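Side-chain contacts in rhamnosidase B (Bacillus sp., PDB 2OKX), which hydrolyses terminal alpha-L-rhamnose residues from alpha-L-rhamnosides, as an alpha-L-rhamnosidase of glycoside hydrolase family 78: residues A[5-10]-A[119-124]; A[106-111]-A[177-182]; A[573-578]-A[598-603]; A[605-608]-A[614-617]. All blocks are in the same frame, centred on the assembly; numbering follows the deposited sequence.

Contact 1 (A[5-10]-A[119-124])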
loop_
_atom_site.group_PDB
_atom_site.type_symbol
_atom_site.label_atom_id
_atom_site.label_comp_id
_atom_site.label_asym_id
_atom_site.label_seq_id
_atom_site.Cartn_x
_atom_site.Cartn_y
_atom_site.Cartn_z
ATOM N N ASN A 5 25.646 2.218 21.294
ATOM C CA ASN A 5 25.407 2.610 22.686
ATOM C C ASN A 5 24.899 4.022 22.621
ATOM O O ASN A 5 25.586 4.915 22.083
ATOM C CB ASN A 5 26.709 2.597 23.496
ATOM C CG ASN A 5 27.359 1.245 23.528
ATOM O OD1 ASN A 5 26.682 0.193 23.710
ATOM N ND2 ASN A 5 28.686 1.230 23.376
ATOM N N TRP A 6 23.720 4.251 23.170
ATOM C CA TRP A 6 23.130 5.566 23.156
ATOM C C TRP A 6 23.411 6.407 24.406
ATOM O O TRP A 6 23.513 5.886 25.521
ATOM C CB TRP A 6 21.615 5.437 22.968
ATOM C CG TRP A 6 21.220 4.854 21.646
ATOM C CD1 TRP A 6 21.269 3.541 21.268
ATOM C CD2 TRP A 6 20.703 5.575 20.529
ATOM N NE1 TRP A 6 20.801 3.401 19.983
ATOM C CE2 TRP A 6 20.447 4.636 19.506
ATOM C CE3 TRP A 6 20.429 6.925 20.294
ATOM C CZ2 TRP A 6 19.926 5.008 18.256
ATOM C CZ3 TRP A 6 19.909 7.297 19.048
ATOM C CH2 TRP A 6 19.663 6.335 18.048
ATOM N N ASN A 7 23.517 7.713 24.193
ATOM C CA ASN A 7 23.755 8.675 25.260
ATOM C C ASN A 7 22.638 9.699 25.167
ATOM O O ASN A 7 22.814 10.869 25.500
ATOM C CB ASN A 7 25.104 9.370 25.071
ATOM C CG ASN A 7 26.263 8.402 25.108
ATOM O OD1 ASN A 7 26.487 7.726 26.112
ATOM N ND2 ASN A 7 27.007 8.324 24.007
ATOM N N ALA A 8 21.489 9.241 24.686
ATOM C CA ALA A 8 20.319 10.092 24.536
ATOM C C ALA A 8 19.132 9.358 25.136
ATOM O O ALA A 8 19.195 8.150 25.371
ATOM C CB ALA A 8 20.067 10.390 23.061
ATOM N N SER A 9 18.049 10.086 25.377
ATOM C CA SER A 9 16.861 9.485 25.961
ATOM C C SER A 9 15.630 9.671 25.089
ATOM O O SER A 9 15.504 10.672 24.384
ATOM C CB SER A 9 16.593 10.101 27.337
ATOM O OG SER A 9 17.720 9.960 28.184
ATOM N N TRP A 10 14.731 8.692 25.131
ATOM C CA TRP A 10 13.484 8.784 24.387
ATOM C C TRP A 10 12.707 9.898 25.073
ATOM O O TRP A 10 12.607 9.920 26.303
ATOM C CB TRP A 10 12.669 7.496 24.503
ATOM C CG TRP A 10 13.044 6.404 23.561
ATOM C CD1 TRP A 10 13.867 5.348 23.810
ATOM C CD2 TRP A 10 12.559 6.231 22.224
ATOM N NE1 TRP A 10 13.921 4.518 22.714
ATOM C CE2 TRP A 10 13.126 5.040 21.725
ATOM C CE3 TRP A 10 11.695 6.967 21.402
ATOM C CZ2 TRP A 10 12.857 4.564 20.437
ATOM C CZ3 TRP A 10 11.426 6.493 20.118
ATOM C CH2 TRP A 10 12.005 5.303 19.652
ATOM N N GLY A 119 33.779 10.351 18.330
ATOM C CA GLY A 119 33.496 9.614 19.549
ATOM C C GLY A 119 32.876 10.437 20.661
ATOM O O GLY A 119 32.703 9.948 21.776
ATOM N N ARG A 120 32.537 11.685 20.363
ATOM C CA ARG A 120 31.939 12.568 21.356
ATOM C C ARG A 120 30.501 12.923 21.004
ATOM O O ARG A 120 30.173 13.152 19.841
ATOM C CB ARG A 120 32.763 13.854 21.478
ATOM C CG ARG A 120 34.123 13.670 22.128
ATOM C CD ARG A 120 35.050 14.847 21.827
ATOM N NE ARG A 120 34.424 16.142 22.081
ATOM C CZ ARG A 120 33.979 16.547 23.267
ATOM N NH1 ARG A 120 33.425 17.746 23.392
ATOM N NH2 ARG A 120 34.086 15.759 24.329
ATOM N N THR A 121 29.645 12.968 22.020
ATOM C CA THR A 121 28.247 13.317 21.826
ATOM C C THR A 121 28.144 14.837 21.814
ATOM O O THR A 121 28.493 15.492 22.793
ATOM C CB THR A 121 27.369 12.766 22.968
ATOM O OG1 THR A 121 27.405 11.334 22.946
ATOM C CG2 THR A 121 25.929 13.242 22.821
ATOM N N LEU A 122 27.670 15.396 20.705
ATOM C CA LEU A 122 27.539 16.845 20.582
ATOM C C LEU A 122 26.143 17.305 20.980
ATOM O O LEU A 122 25.943 18.456 21.363
ATOM C CB LEU A 122 27.827 17.279 19.144
ATOM C CG LEU A 122 29.126 16.760 18.523
ATOM C CD1 LEU A 122 29.218 17.244 17.081
ATOM C CD2 LEU A 122 30.325 17.235 19.334
ATOM N N ALA A 123 25.177 16.401 20.880
ATOM C CA ALA A 123 23.801 16.715 21.231
ATOM C C ALA A 123 23.042 15.418 21.452
ATOM O O ALA A 123 23.394 14.378 20.894
ATOM C CB ALA A 123 23.149 17.522 20.124
ATOM N N ALA A 124 22.001 15.483 22.275
ATOM C CA ALA A 124 21.198 14.306 22.575
ATOM C C ALA A 124 19.846 14.717 23.137
ATOM O O ALA A 124 19.747 15.661 23.920
ATOM C CB ALA A 124 21.933 13.410 23.571
#
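Ala8 and Ala124 meet methyl to methyl, with Ala8 CB 3.6 Å from Ala124 CB. The Ala124 methyl also rests against the backbone of the other segment, 3.3 Å from Asn7 O, and so touches both that carbonyl and the Ala8 methyl. A second, more polar meeting lies farther out. The amide of Asn7 approaches the hydroxyl of Thr121 at a slant, with Asn7 ND2 3.2 Å from Thr121 OG1 and Asn7 CB 3.7 Å from the same oxygen. With CG beside its own backbone N and anti to the carbonyl carbon (chi1 -61°), Asn7 extends its side chain to the threonine. The segments belong to the two sheets of the N-terminal beta domain: 5-10 leads into strand 9-12, an outermost strand of one sheet, and 119-124 carries strand 120-124, an outermost strand of the other. Glu114, on the neighbouring strand 110-117, organises the second shell. Its OE2 is hydrogen-bonded to Thr121 OG1 and its OE1 to Asn7 N, so one carboxylate spans both segments and fixes the threonine hydroxyl. In strand 120-124 a classic beta bulge, Leu122 and Ala123 set opposite Ile115, immediately precedes Ala124. Past the alanine pair, backbone bonding joins Ser9 to Thr125, the residue that follows Ala124, and Ser9 O also takes a hydrogen bond from Thr125 OG1.

Contact 2 (A[106-111]-A[177-182])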
loop_
_atom_site.group_PDB
_atom_site.type_symbol
_atom_site.label_atom_id
_atom_site.label_comp_id
_atom_site.label_asym_id
_atom_site.label_seq_id
_atom_site.Cartn_x
_atom_site.Cartn_y
_atom_site.Cartn_z
ATOM N N ARG A 106 1.171 -0.165 17.357
ATOM C CA ARG A 106 1.054 0.850 18.396
ATOM C C ARG A 106 2.050 0.690 19.540
ATOM O O ARG A 106 2.172 -0.383 20.137
ATOM C CB ARG A 106 -0.362 0.872 18.976
ATOM C CG ARG A 106 -0.637 2.119 19.807
ATOM C CD ARG A 106 -1.922 2.034 20.608
ATOM N NE ARG A 106 -2.201 3.307 21.268
ATOM C CZ ARG A 106 -3.229 3.527 22.080
ATOM N NH1 ARG A 106 -4.090 2.553 22.346
ATOM N NH2 ARG A 106 -3.404 4.729 22.615
ATOM N N GLY A 107 2.771 1.770 19.820
ATOM C CA GLY A 107 3.729 1.791 20.908
ATOM C C GLY A 107 3.332 2.994 21.746
ATOM O O GLY A 107 2.333 2.960 22.460
ATOM N N ARG A 108 4.101 4.069 21.640
ATOM C CA ARG A 108 3.809 5.297 22.363
ATOM C C ARG A 108 4.595 6.417 21.696
ATOM O O ARG A 108 5.631 6.167 21.078
ATOM C CB ARG A 108 4.202 5.169 23.842
ATOM C CG ARG A 108 5.679 4.931 24.096
ATOM C CD ARG A 108 5.977 4.805 25.593
ATOM N NE ARG A 108 5.638 6.021 26.333
ATOM C CZ ARG A 108 5.790 6.166 27.649
ATOM N NH1 ARG A 108 5.455 7.305 28.237
ATOM N NH2 ARG A 108 6.275 5.170 28.380
ATOM N N GLY A 109 4.089 7.643 21.803
ATOM C CA GLY A 109 4.771 8.771 21.198
ATOM C C GLY A 109 6.198 8.861 21.697
ATOM O O GLY A 109 6.457 8.667 22.882
ATOM N N GLY A 110 7.138 9.147 20.802
ATOM C CA GLY A 110 8.513 9.243 21.239
ATOM C C GLY A 110 9.527 9.603 20.175
ATOM O O GLY A 110 9.355 9.312 18.990
ATOM N N LEU A 111 10.596 10.247 20.625
ATOM C CA LEU A 111 11.690 10.660 19.765
ATOM C C LEU A 111 13.008 10.475 20.501
ATOM O O LEU A 111 13.127 10.825 21.676
ATOM C CB LEU A 111 11.551 12.131 19.384
ATOM C CG LEU A 111 12.802 12.736 18.731
ATOM C CD1 LEU A 111 13.032 12.099 17.368
ATOM C CD2 LEU A 111 12.636 14.243 18.596
ATOM N N ARG A 177 9.596 15.610 28.056
ATOM C CA ARG A 177 9.621 14.679 29.177
ATOM C C ARG A 177 10.370 13.414 28.776
ATOM O O ARG A 177 10.053 12.796 27.762
ATOM C CB ARG A 177 8.192 14.317 29.587
ATOM C CG ARG A 177 7.269 15.515 29.754
ATOM C CD ARG A 177 5.847 15.085 30.108
ATOM N NE ARG A 177 4.936 16.227 30.187
ATOM C CZ ARG A 177 3.660 16.148 30.558
ATOM N NH1 ARG A 177 2.909 17.242 30.596
ATOM N NH2 ARG A 177 3.132 14.978 30.894
ATOM N N SER A 178 11.366 13.031 29.567
ATOM C CA SER A 178 12.135 11.829 29.275
ATOM C C SER A 178 11.297 10.588 29.550
ATOM O O SER A 178 10.564 10.533 30.534
ATOM C CB SER A 178 13.404 11.788 30.128
ATOM O OG SER A 178 14.115 10.581 29.913
ATOM N N ILE A 179 11.406 9.596 28.671
ATOM C CA ILE A 179 10.665 8.349 28.817
ATOM C C ILE A 179 11.601 7.262 29.320
ATOM O O ILE A 179 11.175 6.322 29.988
ATOM C CB ILE A 179 10.062 7.897 27.467
ATOM C CG1 ILE A 179 9.069 8.945 26.964
ATOM C CG2 ILE A 179 9.375 6.547 27.626
ATOM C CD1 ILE A 179 8.474 8.620 25.602
ATOM N N GLY A 180 12.881 7.400 28.996
ATOM C CA GLY A 180 13.864 6.421 29.419
ATOM C C GLY A 180 14.992 6.299 28.414
ATOM O O GLY A 180 14.921 6.872 27.328
ATOM N N PRO A 181 16.057 5.557 28.748
ATOM C CA PRO A 181 17.181 5.399 27.825
ATOM C C PRO A 181 16.826 4.444 26.691
ATOM O O PRO A 181 15.711 3.929 26.630
ATOM C CB PRO A 181 18.272 4.837 28.724
ATOM C CG PRO A 181 17.483 3.944 29.643
ATOM C CD PRO A 181 16.292 4.813 29.999
ATOM N N ALA A 182 17.777 4.218 25.792
ATOM C CA ALA A 182 17.560 3.302 24.683
ATOM C C ALA A 182 17.370 1.913 25.280
ATOM O O ALA A 182 18.154 1.484 26.128
ATOM C CB ALA A 182 18.762 3.311 23.748
#
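Gly110 and Ile179 mark the closest backbone approach, their CA atoms 7.9 Å apart, and no hydrogen bond joins the two segments. Each main chain pairs with other partners: Gly110 with Asp47, and Ile179 with Trp10 of strand 9-12. The gap is bridged by the isoleucine side chain. Its delta methyl reaches the glycine backbone, with Ile179 CD1 3.4 Å from Gly109 O and 4.4 Å from Gly110 CA. The gamma methyl lies over one face of the Arg108 guanidinium, 3.5 Å above the plane and displaced toward the rim, so that Ile179 CG2 is 3.5 Å from Arg108 NH2 and 3.6 Å from Arg108 CZ. Arg108 starts with CG between its backbone N and carbonyl carbon (chi1 62°) and bends at chi3 (-61°), which turns a face of the guanidinium to the isoleucine; the two side chains lie antiparallel to one another. Pro186 and Trp187 also touch the arginine, and Glu17 forms a long, weak ion pair with its NH1. Ile179 of strand 174-181, in one sheet, thus reaches loop 106-109 and the start of strand 110-117, in the other, consistent with packing between the facing sheets of a beta sandwich, as expected for the galactose-binding-like clan of this N-terminal domain.

Contact 3 (A[573-578]-A[598-603])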
loop_
_atom_site.group_PDB
_atom_site.type_symbol
_atom_site.label_atom_id
_atom_site.label_comp_id
_atom_site.label_asym_id
_atom_site.label_seq_id
_atom_site.Cartn_x
_atom_site.Cartn_y
_atom_site.Cartn_z
ATOM N N GLN A 573 0.254 0.743 0.510
ATOM C CA GLN A 573 1.656 1.052 0.806
ATOM C C GLN A 573 2.155 0.031 1.836
ATOM O O GLN A 573 2.984 0.341 2.699
ATOM C CB GLN A 573 1.787 2.475 1.366
ATOM C CG GLN A 573 1.499 3.582 0.348
ATOM C CD GLN A 573 1.301 4.951 0.991
ATOM O OE1 GLN A 573 1.951 5.289 1.980
ATOM N NE2 GLN A 573 0.410 5.751 0.412
ATOM N N VAL A 574 1.641 -1.190 1.719
ATOM C CA VAL A 574 1.978 -2.287 2.627
ATOM C C VAL A 574 2.923 -3.324 2.024
ATOM O O VAL A 574 2.798 -3.687 0.854
ATOM C CB VAL A 574 0.690 -3.024 3.082
ATOM C CG1 VAL A 574 1.042 -4.278 3.881
ATOM C CG2 VAL A 574 -0.168 -2.092 3.928
ATOM N N PHE A 575 3.866 -3.804 2.832
ATOM C CA PHE A 575 4.775 -4.831 2.362
ATOM C C PHE A 575 4.066 -6.180 2.442
ATOM O O PHE A 575 4.048 -6.829 3.494
ATOM C CB PHE A 575 6.063 -4.858 3.200
ATOM C CG PHE A 575 6.889 -6.112 3.019
ATOM C CD1 PHE A 575 6.903 -6.796 1.804
ATOM C CD2 PHE A 575 7.650 -6.611 4.072
ATOM C CE1 PHE A 575 7.662 -7.960 1.645
ATOM C CE2 PHE A 575 8.413 -7.770 3.926
ATOM C CZ PHE A 575 8.417 -8.447 2.710
ATOM N N TRP A 576 3.457 -6.580 1.331
ATOM C CA TRP A 576 2.784 -7.864 1.258
ATOM C C TRP A 576 3.826 -8.853 0.753
ATOM O O TRP A 576 4.460 -8.636 -0.280
ATOM C CB TRP A 576 1.595 -7.804 0.303
ATOM C CG TRP A 576 0.348 -7.234 0.923
ATOM C CD1 TRP A 576 -0.037 -5.921 0.956
ATOM C CD2 TRP A 576 -0.709 -7.978 1.539
ATOM N NE1 TRP A 576 -1.279 -5.806 1.544
ATOM C CE2 TRP A 576 -1.713 -7.055 1.907
ATOM C CE3 TRP A 576 -0.910 -9.340 1.807
ATOM C CZ2 TRP A 576 -2.903 -7.451 2.528
ATOM C CZ3 TRP A 576 -2.095 -9.734 2.425
ATOM C CH2 TRP A 576 -3.076 -8.791 2.777
ATOM N N VAL A 577 4.001 -9.936 1.500
ATOM C CA VAL A 577 4.997 -10.948 1.181
ATOM C C VAL A 577 4.835 -11.608 -0.181
ATOM O O VAL A 577 5.797 -11.707 -0.944
ATOM C CB VAL A 577 5.014 -12.026 2.278
ATOM C CG1 VAL A 577 6.091 -13.067 1.986
ATOM C CG2 VAL A 577 5.259 -11.361 3.629
ATOM N N GLY A 578 3.624 -12.057 -0.492
ATOM C CA GLY A 578 3.404 -12.708 -1.770
ATOM C C GLY A 578 3.798 -11.847 -2.955
ATOM O O GLY A 578 4.480 -12.309 -3.871
ATOM N N GLU A 598 16.729 -8.195 0.640
ATOM C CA GLU A 598 17.113 -8.873 1.873
ATOM C C GLU A 598 16.391 -8.274 3.076
ATOM O O GLU A 598 15.954 -9.004 3.969
ATOM C CB GLU A 598 18.626 -8.814 2.103
ATOM C CG GLU A 598 19.024 -9.580 3.363
ATOM C CD GLU A 598 20.517 -9.718 3.557
ATOM O OE1 GLU A 598 20.917 -10.125 4.666
ATOM O OE2 GLU A 598 21.286 -9.432 2.614
ATOM N N ARG A 599 16.263 -6.952 3.102
ATOM C CA ARG A 599 15.569 -6.289 4.205
ATOM C C ARG A 599 14.164 -6.860 4.346
ATOM O O ARG A 599 13.720 -7.166 5.446
ATOM C CB ARG A 599 15.485 -4.774 3.971
ATOM C CG ARG A 599 14.493 -4.068 4.896
ATOM C CD ARG A 599 14.499 -2.553 4.729
ATOM N NE ARG A 599 13.266 -1.966 5.253
ATOM C CZ ARG A 599 12.922 -1.948 6.538
ATOM N NH1 ARG A 599 13.727 -2.478 7.453
ATOM N NH2 ARG A 599 11.753 -1.428 6.900
ATOM N N CYS A 600 13.469 -7.012 3.225
ATOM C CA CYS A 600 12.115 -7.546 3.250
ATOM C C CYS A 600 12.073 -9.000 3.698
ATOM O O CYS A 600 11.228 -9.378 4.511
ATOM C CB CYS A 600 11.465 -7.406 1.871
ATOM S SG CYS A 600 11.115 -5.681 1.429
ATOM N N LEU A 601 12.981 -9.814 3.167
ATOM C CA LEU A 601 13.027 -11.224 3.531
ATOM C C LEU A 601 13.307 -11.392 5.026
ATOM O O LEU A 601 12.761 -12.289 5.668
ATOM C CB LEU A 601 14.100 -11.948 2.714
ATOM C CG LEU A 601 13.926 -11.936 1.190
ATOM C CD1 LEU A 601 15.087 -12.669 0.541
ATOM C CD2 LEU A 601 12.607 -12.584 0.807
ATOM N N ASN A 602 14.152 -10.524 5.574
ATOM C CA ASN A 602 14.508 -10.581 6.991
ATOM C C ASN A 602 13.380 -10.144 7.927
ATOM O O ASN A 602 13.355 -10.536 9.092
ATOM C CB ASN A 602 15.750 -9.719 7.264
ATOM C CG ASN A 602 17.038 -10.363 6.770
ATOM O OD1 ASN A 602 18.052 -9.687 6.590
ATOM N ND2 ASN A 602 17.006 -11.673 6.561
ATOM N N LEU A 603 12.450 -9.336 7.427
ATOM C CA LEU A 603 11.341 -8.859 8.257
ATOM C C LEU A 603 10.266 -9.913 8.519
ATOM O O LEU A 603 9.600 -9.886 9.559
ATOM C CB LEU A 603 10.683 -7.630 7.615
ATOM C CG LEU A 603 11.406 -6.283 7.725
ATOM C CD1 LEU A 603 10.700 -5.233 6.862
ATOM C CD2 LEU A 603 11.428 -5.839 9.185
#
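Phe575 packs against Cys600 in the six-hairpin glycosidase domain, the alpha barrel of this enzyme, where the approach to helix 577-590 lies beside the last turn of helix 595-603. Phe575 has the largest buried area here, and Cys600 meets its ring with its whole side chain. Cys600 SG stands over one face, 4.1 Å from the centroid of the Phe575 ring and only 10° off the ring normal, a sulfur-aromatic contact. The rest of the cysteine reaches the far end of the ring: Cys600 CB is 3.3 Å from Phe575 CZ, a tight approach, while the carbonyl Cys600 O lies 3.3 Å from Phe575 CE2. That oxygen accepts a hydrogen bond from Leu603 N within the final turn, so the ring borders a carbonyl already engaged by its own helix. Phe575 gets there with CG anti to the backbone N (chi1 165°), which sends the ring from its loop out to the helix. Its main chain is bonded to Val618, and its side chain also touches Thr564. An alanine at Phe575 would probably open a gap against the helix and leave the sulfur of Cys600 without the aromatic face beneath it. Leu603, the smallest contributor, comes in at the ring edge near its plane, with Leu603 CB 4.3 Å from Phe575 CE2.

Contact 4 (A[605-608]-A[614-617])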
loop_
_atom_site.group_PDB
_atom_site.type_symbol
_atom_site.label_atom_id
_atom_site.label_comp_id
_atom_site.label_asym_id
_atom_site.label_seq_id
_atom_site.Cartn_x
_atom_site.Cartn_y
_atom_site.Cartn_z
ATOM N N PRO A 605 10.361 -13.291 9.277
ATOM C CA PRO A 605 10.487 -14.148 10.463
ATOM C C PRO A 605 10.126 -13.436 11.767
ATOM O O PRO A 605 9.920 -14.077 12.799
ATOM C CB PRO A 605 11.953 -14.576 10.426
ATOM C CG PRO A 605 12.247 -14.613 8.954
ATOM C CD PRO A 605 11.599 -13.327 8.476
ATOM N N GLY A 606 10.054 -12.109 11.715
ATOM C CA GLY A 606 9.714 -11.339 12.897
ATOM C C GLY A 606 8.283 -11.574 13.355
ATOM O O GLY A 606 7.911 -11.182 14.461
ATOM N N SER A 607 7.480 -12.211 12.507
ATOM C CA SER A 607 6.088 -12.499 12.838
ATOM C C SER A 607 5.943 -13.893 13.454
ATOM O O SER A 607 4.830 -14.360 13.693
ATOM C CB SER A 607 5.212 -12.410 11.585
ATOM O OG SER A 607 5.510 -13.458 10.680
ATOM N N ALA A 608 7.074 -14.552 13.700
ATOM C CA ALA A 608 7.078 -15.892 14.281
ATOM C C ALA A 608 6.330 -15.953 15.613
ATOM O O ALA A 608 5.643 -16.935 15.893
ATOM C CB ALA A 608 8.513 -16.376 14.467
ATOM N N TYR A 614 3.749 -17.630 9.723
ATOM C CA TYR A 614 4.176 -16.307 9.258
ATOM C C TYR A 614 3.090 -15.447 8.613
ATOM O O TYR A 614 2.287 -15.932 7.815
ATOM C CB TYR A 614 5.373 -16.450 8.306
ATOM C CG TYR A 614 6.611 -17.059 8.953
ATOM C CD1 TYR A 614 7.714 -17.429 8.183
ATOM C CD2 TYR A 614 6.673 -17.272 10.333
ATOM C CE1 TYR A 614 8.850 -17.998 8.773
ATOM C CE2 TYR A 614 7.797 -17.839 10.931
ATOM C CZ TYR A 614 8.881 -18.200 10.148
ATOM O OH TYR A 614 9.990 -18.764 10.743
ATOM N N LEU A 615 3.084 -14.163 8.968
ATOM C CA LEU A 615 2.107 -13.203 8.451
ATOM C C LEU A 615 2.275 -12.914 6.965
ATOM O O LEU A 615 3.392 -12.921 6.447
ATOM C CB LEU A 615 2.184 -11.894 9.243
ATOM C CG LEU A 615 1.215 -11.757 10.424
ATOM C CD1 LEU A 615 1.270 -13.003 11.291
ATOM C CD2 LEU A 615 1.557 -10.513 11.233
ATOM N N ASP A 616 1.156 -12.655 6.289
ATOM C CA ASP A 616 1.161 -12.379 4.856
ATOM C C ASP A 616 1.604 -10.957 4.496
ATOM O O ASP A 616 1.840 -10.653 3.327
ATOM C CB ASP A 616 -0.213 -12.714 4.253
ATOM C CG ASP A 616 -1.373 -12.171 5.075
ATOM O OD1 ASP A 616 -2.466 -12.778 5.018
ATOM O OD2 ASP A 616 -1.202 -11.141 5.761
ATOM N N GLN A 617 1.702 -10.092 5.503
ATOM C CA GLN A 617 2.187 -8.721 5.334
ATOM C C GLN A 617 2.832 -8.324 6.662
ATOM O O GLN A 617 2.305 -8.642 7.730
ATOM C CB GLN A 617 1.064 -7.743 4.920
ATOM C CG GLN A 617 -0.349 -8.094 5.358
ATOM C CD GLN A 617 -0.622 -7.749 6.807
ATOM O OE1 GLN A 617 -0.557 -6.583 7.205
ATOM N NE2 GLN A 617 -0.933 -8.764 7.604
#
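The Tyr614 ring has Pro605 over one face, with Pro605 CA 4.4 Å from Tyr614 CZ, while Ser607 OG and Ala608 CB come in obliquely, the methyl 3.9 Å from Tyr614 CE2. Trp633 meets the tyrosine in an edge-to-face pair, and Tyr614 OH is hydrogen-bonded to Ala656 O on helix 647-665. Farther along, the Gln617 amide gives NE2 to Asp616 OD2, which lies close to the amide plane, at 3.0 Å; NE2 is also bonded to Trp622 O. The contact falls in the connection between helices 595-603 and 627-644 of the alpha barrel, where a 3-10 segment follows the first helix and the chain then doubles back. Ser607 joins the two arms: Leu615 N donates to Ser607 OG over 3.1 Å in a nearly straight bond (166°). With OG between the backbone N and the carbonyl carbon (chi1 68°), the same hydroxyl also reaches Val604 O, one turn earlier, and is thus gripped twice. An alanine in place of Ser607 would probably leave Leu615 N without its acceptor and Val604 O without the hydroxyl, freeing the returning arm to shift. Carbon atoms also meet beside the bond, Ser607 CB lying 3.9 Å from Leu615 CB and within 4.1 Å of both of that residue's delta methyls.

Overall arrangement
From the N terminus, contact 1 closes a long loop by bringing 5-10 back against 119-124. Contact 2 opens inside that loop, at 106-111, and closes beyond it, at 177-182, so the two cross. They meet directly through backbone pairing of Trp10 with Ile179 and Gly180, and together join the two sheets of the N-terminal beta domain. Much later, contact 3 joins the lead-in to helix 577-590 with the end of helix 595-603, and contact 4 follows in series, closing a five-residue loop within the connection to helix 627-644. This second pair also touches, through Val577 N to Asp616 O, within the alpha barrel. Contacts 2 and 4 stay about 12 Å apart at their nearest atoms.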